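Long-range contacts in enolase-phosphatase E1 (PDB 2G80), which probably enolizes 2,3-diketo-5-methylthiopentyl-1-phosphate and then dephosphorylates the enol product to an acireductone in methionine salvage, with magnesium as cofactor: residues 29-39 / 133-144; 204-214 / 223-231. All blocks are in the same frame, centred on the assembly; numbering follows the deposited sequence.

Interaction 1: 29-39 / 133-144; sequences DNYSTYLLDIE and FIKRKKRVFIYS. With MG (magnesium ion), chain E.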
# COMPACT_ATOMS: atom_id res chain seq x y z
N ASP A 29 14.47 -4.95 21.43
CA ASP A 29 14.55 -3.46 21.17
C ASP A 29 13.48 -2.67 21.98
O ASP A 29 12.75 -3.25 22.82
CB ASP A 29 14.50 -3.19 19.65
CG ASP A 29 13.17 -3.61 19.00
OD1 ASP A 29 12.13 -3.02 19.34
OD2 ASP A 29 13.17 -4.46 18.08
N ASN A 30 13.39 -1.35 21.74
CA ASN A 30 12.44 -0.47 22.46
C ASN A 30 10.94 -0.84 22.34
O ASN A 30 10.15 -0.48 23.24
CB ASN A 30 12.62 1.01 22.07
CG ASN A 30 13.98 1.60 22.49
OD1 ASN A 30 14.72 1.04 23.31
ND2 ASN A 30 14.30 2.76 21.93
N TYR A 31 10.55 -1.54 21.27
CA TYR A 31 9.14 -1.90 21.02
C TYR A 31 8.93 -3.38 20.73
O TYR A 31 9.78 -4.02 20.11
CB TYR A 31 8.61 -1.04 19.86
CG TYR A 31 8.70 0.45 20.14
CD1 TYR A 31 7.77 1.08 20.96
CD2 TYR A 31 9.77 1.22 19.63
CE1 TYR A 31 7.86 2.46 21.26
CE2 TYR A 31 9.87 2.61 19.92
CZ TYR A 31 8.92 3.21 20.74
OH TYR A 31 9.00 4.56 21.05
N SER A 32 7.82 -3.95 21.19
CA SER A 32 7.50 -5.34 20.82
C SER A 32 7.02 -5.39 19.36
O SER A 32 7.29 -6.36 18.67
CB SER A 32 6.46 -5.99 21.75
OG SER A 32 5.13 -5.57 21.50
N THR A 33 6.35 -4.32 18.91
CA THR A 33 5.64 -4.31 17.64
C THR A 33 5.79 -3.00 16.88
O THR A 33 5.90 -1.93 17.47
CB THR A 33 4.17 -4.57 17.93
OG1 THR A 33 4.07 -5.77 18.71
CG2 THR A 33 3.33 -4.74 16.66
N TYR A 34 5.79 -3.13 15.56
CA TYR A 34 5.89 -2.06 14.61
C TYR A 34 4.74 -2.12 13.61
O TYR A 34 4.42 -3.20 13.07
CB TYR A 34 7.22 -2.13 13.88
CG TYR A 34 8.40 -1.93 14.81
CD1 TYR A 34 9.01 -3.02 15.45
CD2 TYR A 34 8.86 -0.63 15.12
CE1 TYR A 34 10.08 -2.84 16.36
CE2 TYR A 34 9.95 -0.43 16.00
CZ TYR A 34 10.56 -1.53 16.61
OH TYR A 34 11.62 -1.33 17.45
N LEU A 35 4.13 -0.96 13.38
CA LEU A 35 3.04 -0.76 12.46
C LEU A 35 3.58 0.20 11.41
O LEU A 35 4.07 1.29 11.73
CB LEU A 35 1.84 -0.16 13.19
CG LEU A 35 0.57 0.03 12.38
CD1 LEU A 35 -0.00 -1.34 11.94
CD2 LEU A 35 -0.46 0.81 13.20
N LEU A 36 3.47 -0.19 10.15
CA LEU A 36 4.04 0.62 9.07
C LEU A 36 3.03 1.04 8.04
O LEU A 36 2.26 0.23 7.56
CB LEU A 36 5.14 -0.16 8.36
CG LEU A 36 6.30 -0.72 9.19
CD1 LEU A 36 7.24 -1.51 8.26
CD2 LEU A 36 7.05 0.36 9.88
N ASP A 37 3.04 2.34 7.74
CA ASP A 37 2.37 2.88 6.57
C ASP A 37 3.21 2.41 5.34
O ASP A 37 4.41 2.07 5.51
CB ASP A 37 2.37 4.40 6.64
CG ASP A 37 1.81 5.05 5.39
OD1 ASP A 37 0.77 4.55 4.87
OD2 ASP A 37 2.42 6.03 4.94
N ILE A 38 2.60 2.37 4.15
CA ILE A 38 3.32 2.01 2.91
C ILE A 38 3.91 3.22 2.18
O ILE A 38 5.12 3.41 2.16
CB ILE A 38 2.47 1.15 1.91
CG1 ILE A 38 2.13 -0.19 2.57
CG2 ILE A 38 3.29 0.87 0.58
CD1 ILE A 38 1.21 -1.10 1.81
N GLU A 39 3.01 4.02 1.60
CA GLU A 39 3.37 5.08 0.64
C GLU A 39 4.04 6.25 1.32
O GLU A 39 3.47 6.80 2.22
CB GLU A 39 2.15 5.52 -0.19
CG GLU A 39 1.36 4.35 -0.88
CD GLU A 39 0.19 3.70 -0.06
OE1 GLU A 39 0.18 3.69 1.22
OE2 GLU A 39 -0.75 3.18 -0.72
N PHE A 133 14.77 -3.67 7.82
CA PHE A 133 13.94 -3.45 9.00
C PHE A 133 12.88 -4.54 9.15
O PHE A 133 12.75 -5.14 10.20
CB PHE A 133 13.30 -2.06 8.90
CG PHE A 133 12.38 -1.71 10.03
CD1 PHE A 133 11.01 -2.02 9.95
CD2 PHE A 133 12.86 -1.05 11.17
CE1 PHE A 133 10.15 -1.67 10.98
CE2 PHE A 133 12.00 -0.71 12.21
CZ PHE A 133 10.65 -1.00 12.11
N ILE A 134 12.12 -4.76 8.08
CA ILE A 134 11.06 -5.79 8.00
C ILE A 134 11.63 -7.19 8.23
O ILE A 134 10.99 -7.99 8.89
CB ILE A 134 10.30 -5.69 6.65
CG1 ILE A 134 9.42 -4.42 6.64
CG2 ILE A 134 9.38 -6.90 6.39
CD1 ILE A 134 8.86 -4.05 5.24
N LYS A 135 12.79 -7.49 7.65
CA LYS A 135 13.45 -8.79 7.85
C LYS A 135 13.99 -9.02 9.25
O LYS A 135 14.14 -10.18 9.62
CB LYS A 135 14.59 -9.01 6.84
CG LYS A 135 14.15 -9.26 5.41
CD LYS A 135 15.35 -9.70 4.55
CE LYS A 135 14.88 -10.15 3.18
NZ LYS A 135 15.97 -10.74 2.35
N ARG A 136 14.33 -7.96 10.00
CA ARG A 136 14.93 -8.12 11.34
C ARG A 136 14.01 -7.98 12.54
O ARG A 136 14.28 -8.61 13.57
CB ARG A 136 16.15 -7.22 11.53
CG ARG A 136 15.93 -5.77 11.79
CD ARG A 136 17.24 -5.13 12.18
NE ARG A 136 17.03 -3.70 12.33
CZ ARG A 136 17.05 -2.82 11.34
NH1 ARG A 136 17.32 -3.19 10.09
NH2 ARG A 136 16.82 -1.54 11.60
N LYS A 137 12.95 -7.18 12.43
CA LYS A 137 12.04 -6.96 13.54
C LYS A 137 11.11 -8.17 13.70
O LYS A 137 10.66 -8.74 12.72
CB LYS A 137 11.26 -5.65 13.37
CG LYS A 137 12.12 -4.39 13.40
CD LYS A 137 12.93 -4.25 14.67
CE LYS A 137 13.65 -2.96 14.73
NZ LYS A 137 14.38 -2.91 16.02
N LYS A 138 10.81 -8.52 14.94
CA LYS A 138 10.00 -9.69 15.22
C LYS A 138 8.52 -9.59 14.93
O LYS A 138 7.92 -10.58 14.53
CB LYS A 138 10.30 -10.19 16.63
CG LYS A 138 11.64 -10.93 16.54
CD LYS A 138 12.29 -11.16 17.78
CE LYS A 138 13.67 -11.67 17.52
NZ LYS A 138 13.80 -12.84 16.63
N ARG A 139 7.93 -8.42 15.12
CA ARG A 139 6.51 -8.24 14.86
C ARG A 139 6.27 -6.99 14.03
O ARG A 139 6.47 -5.88 14.50
CB ARG A 139 5.69 -8.29 16.15
CG ARG A 139 5.80 -9.63 16.90
CD ARG A 139 4.44 -10.19 17.28
NE ARG A 139 3.65 -9.18 17.98
CZ ARG A 139 2.32 -9.12 18.06
NH1 ARG A 139 1.52 -10.01 17.47
NH2 ARG A 139 1.80 -8.10 18.74
N VAL A 140 5.90 -7.22 12.78
CA VAL A 140 5.68 -6.16 11.79
C VAL A 140 4.33 -6.34 11.12
O VAL A 140 4.10 -7.35 10.48
CB VAL A 140 6.77 -6.17 10.70
CG1 VAL A 140 6.46 -5.13 9.56
CG2 VAL A 140 8.15 -5.92 11.33
N PHE A 141 3.49 -5.30 11.22
CA PHE A 141 2.18 -5.20 10.62
C PHE A 141 2.12 -3.98 9.69
O PHE A 141 2.73 -2.95 9.96
CB PHE A 141 1.10 -5.09 11.70
CG PHE A 141 1.00 -6.32 12.56
CD1 PHE A 141 0.08 -7.30 12.26
CD2 PHE A 141 1.87 -6.51 13.63
CE1 PHE A 141 -0.02 -8.44 13.03
CE2 PHE A 141 1.79 -7.66 14.42
CZ PHE A 141 0.85 -8.62 14.13
N ILE A 142 1.38 -4.13 8.60
CA ILE A 142 1.20 -3.07 7.61
C ILE A 142 -0.22 -2.50 7.75
O ILE A 142 -1.15 -3.27 8.04
CB ILE A 142 1.44 -3.61 6.17
CG1 ILE A 142 2.79 -4.35 6.05
CG2 ILE A 142 1.40 -2.48 5.13
CD1 ILE A 142 4.04 -3.51 6.29
N TYR A 143 -0.36 -1.17 7.63
CA TYR A 143 -1.66 -0.48 7.58
C TYR A 143 -1.62 0.51 6.41
O TYR A 143 -0.81 1.44 6.43
CB TYR A 143 -1.97 0.26 8.89
CG TYR A 143 -3.34 0.95 9.01
CD1 TYR A 143 -4.50 0.43 8.39
CD2 TYR A 143 -3.50 2.03 9.88
CE1 TYR A 143 -5.76 1.05 8.56
CE2 TYR A 143 -4.76 2.62 10.08
CZ TYR A 143 -5.88 2.13 9.43
OH TYR A 143 -7.07 2.75 9.62
N SER A 144 -2.49 0.31 5.42
CA SER A 144 -2.52 1.15 4.21
C SER A 144 -3.94 1.39 3.66
O SER A 144 -4.85 0.69 4.02
CB SER A 144 -1.65 0.48 3.13
OG SER A 144 -1.47 1.31 1.99
MG MG E . 1.88 7.53 3.47
O HOH W 1 11.74 -6.69 17.22
O HOH W 2 8.84 -6.20 16.63
O HOH W 3 0.50 6.30 2.74
O HOH W 4 0.44 8.02 4.88
O HOH W 5 1.51 9.00 2.22

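Interaction 2: 204-214 / 223-231; sequences ASEVLFLSDNP and VGIATGLAS. With MG (magnesium ion), chain E.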
# COMPACT_ATOMS: atom_id res chain seq x y z
N ALA A 204 -0.60 -0.66 23.77
CA ALA A 204 -0.31 0.53 22.93
C ALA A 204 1.12 1.07 23.10
O ALA A 204 1.77 1.39 22.11
CB ALA A 204 -1.29 1.62 23.20
N SER A 205 1.58 1.13 24.34
CA SER A 205 2.95 1.59 24.68
C SER A 205 4.07 0.75 24.04
O SER A 205 5.14 1.27 23.80
CB SER A 205 3.14 1.66 26.20
OG SER A 205 2.82 0.40 26.76
N GLU A 206 3.79 -0.52 23.74
CA GLU A 206 4.73 -1.43 23.06
C GLU A 206 4.72 -1.32 21.52
O GLU A 206 5.48 -2.04 20.86
CB GLU A 206 4.42 -2.89 23.42
CG GLU A 206 4.56 -3.29 24.88
CD GLU A 206 3.98 -4.70 25.18
OE1 GLU A 206 3.27 -5.30 24.32
OE2 GLU A 206 4.23 -5.20 26.30
N VAL A 207 3.86 -0.46 20.93
CA VAL A 207 3.75 -0.32 19.47
C VAL A 207 4.37 0.99 18.99
O VAL A 207 4.13 2.02 19.60
CB VAL A 207 2.26 -0.42 18.98
CG1 VAL A 207 2.17 -0.44 17.43
CG2 VAL A 207 1.59 -1.68 19.54
N LEU A 208 5.21 0.94 17.94
CA LEU A 208 5.66 2.17 17.23
C LEU A 208 4.99 2.20 15.84
O LEU A 208 5.13 1.24 15.05
CB LEU A 208 7.18 2.23 17.05
CG LEU A 208 7.76 3.47 16.33
CD1 LEU A 208 7.44 4.74 17.08
CD2 LEU A 208 9.28 3.34 16.13
N PHE A 209 4.29 3.29 15.53
CA PHE A 209 3.65 3.51 14.23
C PHE A 209 4.46 4.55 13.42
O PHE A 209 4.69 5.67 13.90
CB PHE A 209 2.19 3.95 14.43
CG PHE A 209 1.46 4.32 13.16
CD1 PHE A 209 1.50 3.52 12.02
CD2 PHE A 209 0.64 5.46 13.14
CE1 PHE A 209 0.79 3.85 10.88
CE2 PHE A 209 -0.07 5.81 12.00
CZ PHE A 209 -0.02 5.01 10.87
N LEU A 210 4.88 4.15 12.22
CA LEU A 210 5.66 4.97 11.31
C LEU A 210 4.82 5.32 10.07
O LEU A 210 4.28 4.44 9.39
CB LEU A 210 6.94 4.26 10.90
CG LEU A 210 7.89 3.89 12.06
CD1 LEU A 210 8.84 2.76 11.63
CD2 LEU A 210 8.62 5.09 12.62
N SER A 211 4.72 6.61 9.81
CA SER A 211 3.96 7.13 8.70
C SER A 211 4.49 8.51 8.32
O SER A 211 5.12 9.15 9.14
CB SER A 211 2.47 7.18 9.07
OG SER A 211 1.67 7.88 8.11
N ASP A 212 4.30 8.89 7.05
CA ASP A 212 4.63 10.22 6.56
C ASP A 212 3.50 11.24 6.79
O ASP A 212 3.73 12.42 6.61
CB ASP A 212 5.02 10.22 5.07
CG ASP A 212 3.94 9.66 4.17
OD1 ASP A 212 3.28 8.69 4.62
OD2 ASP A 212 3.77 10.16 3.04
N ASN A 213 2.31 10.77 7.16
CA ASN A 213 1.13 11.62 7.38
C ASN A 213 0.94 11.92 8.88
O ASN A 213 0.58 11.02 9.64
CB ASN A 213 -0.10 10.92 6.78
CG ASN A 213 -1.35 11.82 6.73
OD1 ASN A 213 -1.37 12.93 7.26
ND2 ASN A 213 -2.40 11.32 6.08
N PRO A 214 1.17 13.19 9.32
CA PRO A 214 0.98 13.56 10.73
C PRO A 214 -0.42 13.31 11.31
O PRO A 214 -0.55 13.12 12.50
CB PRO A 214 1.28 15.06 10.76
CG PRO A 214 2.03 15.35 9.56
CD PRO A 214 1.65 14.35 8.53
N VAL A 223 -4.78 6.71 21.24
CA VAL A 223 -4.84 5.44 21.98
C VAL A 223 -3.47 4.99 22.55
O VAL A 223 -3.31 3.83 22.91
CB VAL A 223 -5.53 4.30 21.15
CG1 VAL A 223 -7.04 4.47 21.19
CG2 VAL A 223 -4.98 4.19 19.71
N GLY A 224 -2.51 5.92 22.64
CA GLY A 224 -1.23 5.69 23.29
C GLY A 224 -0.11 5.03 22.51
O GLY A 224 0.97 4.72 23.09
N ILE A 225 -0.32 4.84 21.21
CA ILE A 225 0.68 4.23 20.36
C ILE A 225 1.81 5.26 20.10
O ILE A 225 1.51 6.40 19.75
CB ILE A 225 0.07 3.75 19.01
CG1 ILE A 225 -1.07 2.72 19.22
CG2 ILE A 225 1.18 3.20 18.05
CD1 ILE A 225 -1.76 2.34 17.92
N ALA A 226 3.07 4.84 20.23
CA ALA A 226 4.24 5.69 19.92
C ALA A 226 4.28 5.93 18.39
O ALA A 226 3.85 5.10 17.60
CB ALA A 226 5.53 5.06 20.41
N THR A 227 4.75 7.10 18.01
CA THR A 227 4.69 7.59 16.64
C THR A 227 6.05 8.05 16.17
O THR A 227 6.86 8.51 16.99
CB THR A 227 3.75 8.82 16.55
OG1 THR A 227 4.21 9.82 17.48
CG2 THR A 227 2.36 8.45 16.90
N GLY A 228 6.28 7.94 14.87
CA GLY A 228 7.52 8.43 14.22
C GLY A 228 7.15 8.93 12.84
O GLY A 228 6.37 8.25 12.14
N LEU A 229 7.64 10.13 12.48
CA LEU A 229 7.33 10.75 11.18
C LEU A 229 8.37 10.33 10.15
O LEU A 229 9.55 10.68 10.26
CB LEU A 229 7.29 12.29 11.27
CG LEU A 229 6.82 13.07 10.01
CD1 LEU A 229 5.40 12.71 9.57
CD2 LEU A 229 6.91 14.57 10.27
N ALA A 230 7.94 9.53 9.16
CA ALA A 230 8.83 9.08 8.10
C ALA A 230 9.04 10.22 7.09
O ALA A 230 8.08 10.87 6.67
CB ALA A 230 8.28 7.81 7.40
N SER A 231 10.31 10.47 6.75
CA SER A 231 10.69 11.46 5.77
C SER A 231 11.50 10.78 4.68
O SER A 231 12.52 10.18 4.98
CB SER A 231 11.50 12.57 6.42
OG SER A 231 11.56 13.67 5.55
MG MG E . 1.88 7.53 3.47
O HOH W 5 1.51 9.00 2.22
O HOH W 3 0.50 6.30 2.74
O HOH W 4 0.44 8.02 4.88

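Interaction 1: 29-39 / 133-144
The rim of the Phe133 ring stands against one face of Tyr34, with CZ of Phe133 3.5 Å from CD2 of Tyr34 and the planes at 81°, an edge-to-face pair. Leu36, on the same side of the sheet as Tyr34, adds to this packing: its CD2 lies 3.9 Å from Phe133 CE1, while CD1 touches both Ile134 CG1 and Val140 CG1. This is the dense half of the contact, where the end of helix 128-136 closes over strands 33-36 and 140-143. On the other side of the sheet Leu35 CD1 packs on Phe141 CB, and helix 190-200 covers Phe141. The two strands run parallel in the Rossmann-like core of a HAD hydrolase: Tyr34 donates its N-H to Arg139 O and accepts from Phe141 N (2.9 Å to Tyr34 O), and Leu36 does the same with Phe141 O and Tyr143 N. Beyond strand 33-36 the chain reaches the magnesium ion, bound by Asp37 OD2 and Glu39 O; Asp37 OD1 is salt-bridged to Lys187. Ser144, predicted to bind substrate, donates from OG to Glu39 OE1 (3.0 Å). The opposite end is looser and wetter. There Lys137, bent at chi2 (-58°), runs its methylenes past the Tyr34 ring, and NZ meets OD2 of the poorly ordered Asp29 at 2.8 Å in a salt bridge, with the C-terminal carboxylate of Leu253 as second partner. Tyr34 OH donates to Asp29 OD1 (2.6 Å) from above the carboxylate plane. Replacing Tyr34 with an alanine would probably leave the Phe133 edge facing a gap and Asp29 OD1 without its hydroxyl donor. Water 2 bridges Ser32 O and Arg139 N.

Interaction 2: 204-214 / 223-231
Ile225 turns its CG2 branch onto Val207 and Phe209, the side chains of Val207 and Ile225 crossing at a slant with CG1 of Val207 3.8 Å from CG2 of Ile225. The pair stands where strands 207-211 and 226-230 begin to run side by side, the two parallel strands of a beta-alpha-beta unit whose crossover is helix 214-221. CG2 of Ile225 is placed for this by lying anti to its own backbone N, and it meets the Phe209 side chain at CB; the Phe209 ring swings off toward helix 214-221 and meets Tyr193 of helix 190-200. On the other side of the sheet Leu208 and Leu210 face very small residues. Leu208 extends CD1 over the peptide of Ala226, 3.9 Å from Ala226 CB, and Leu210 lays CD2 against the bare backbone of Gly228, 3.9 Å from its CA. Gly228 has no CB in the way of that methyl group. Between the two layers the backbone ladder starts with a weak bond from Ala226 N to Val207 O, continues with Phe209 N to Ala226 O (2.8 Å, nearly straight at 171°) and runs up to Ala230 N and Ser211 O, where the donor stands 52° out of the carbonyl plane, unlike the rungs before it. Near the end of the ladder Leu229 reaches across with CD1 to Asp212 O at 3.4 Å and brushes Pro214 at the start of the crossover helix. Ser211 OG accepts from Asn213 N in an ST turn and is also hydrogen-bonded to Glu216. Asp212, its CG between the backbone N and carbonyl carbon (chi1 58°), holds the magnesium ion through OD1, while OD2 takes a hydrogen bond of 2.7 Å from the metal-bound water 5.

Interaction 1 closes before interaction 2 opens along the chain, yet their centres lie only 10 Å apart, because strands 33-36 and 207-211 are neighbours in one parallel sheet. In its middle the order is 140-143, 33-36, 207-211, 226-230, so the two contacts sit on either side of the seam between 33-36 and 207-211, which Leu35 N and Leu208 O help to close at 2.9 Å. The metal-binding residues follow the C-terminal ends of these two central strands, and the two contacts together place the metal site at that edge of the sheet. Asp37 OD2 and Asp212 OD1 bind the same magnesium ion, and Glu39 O and waters 3, 4 and 5 complete its shell.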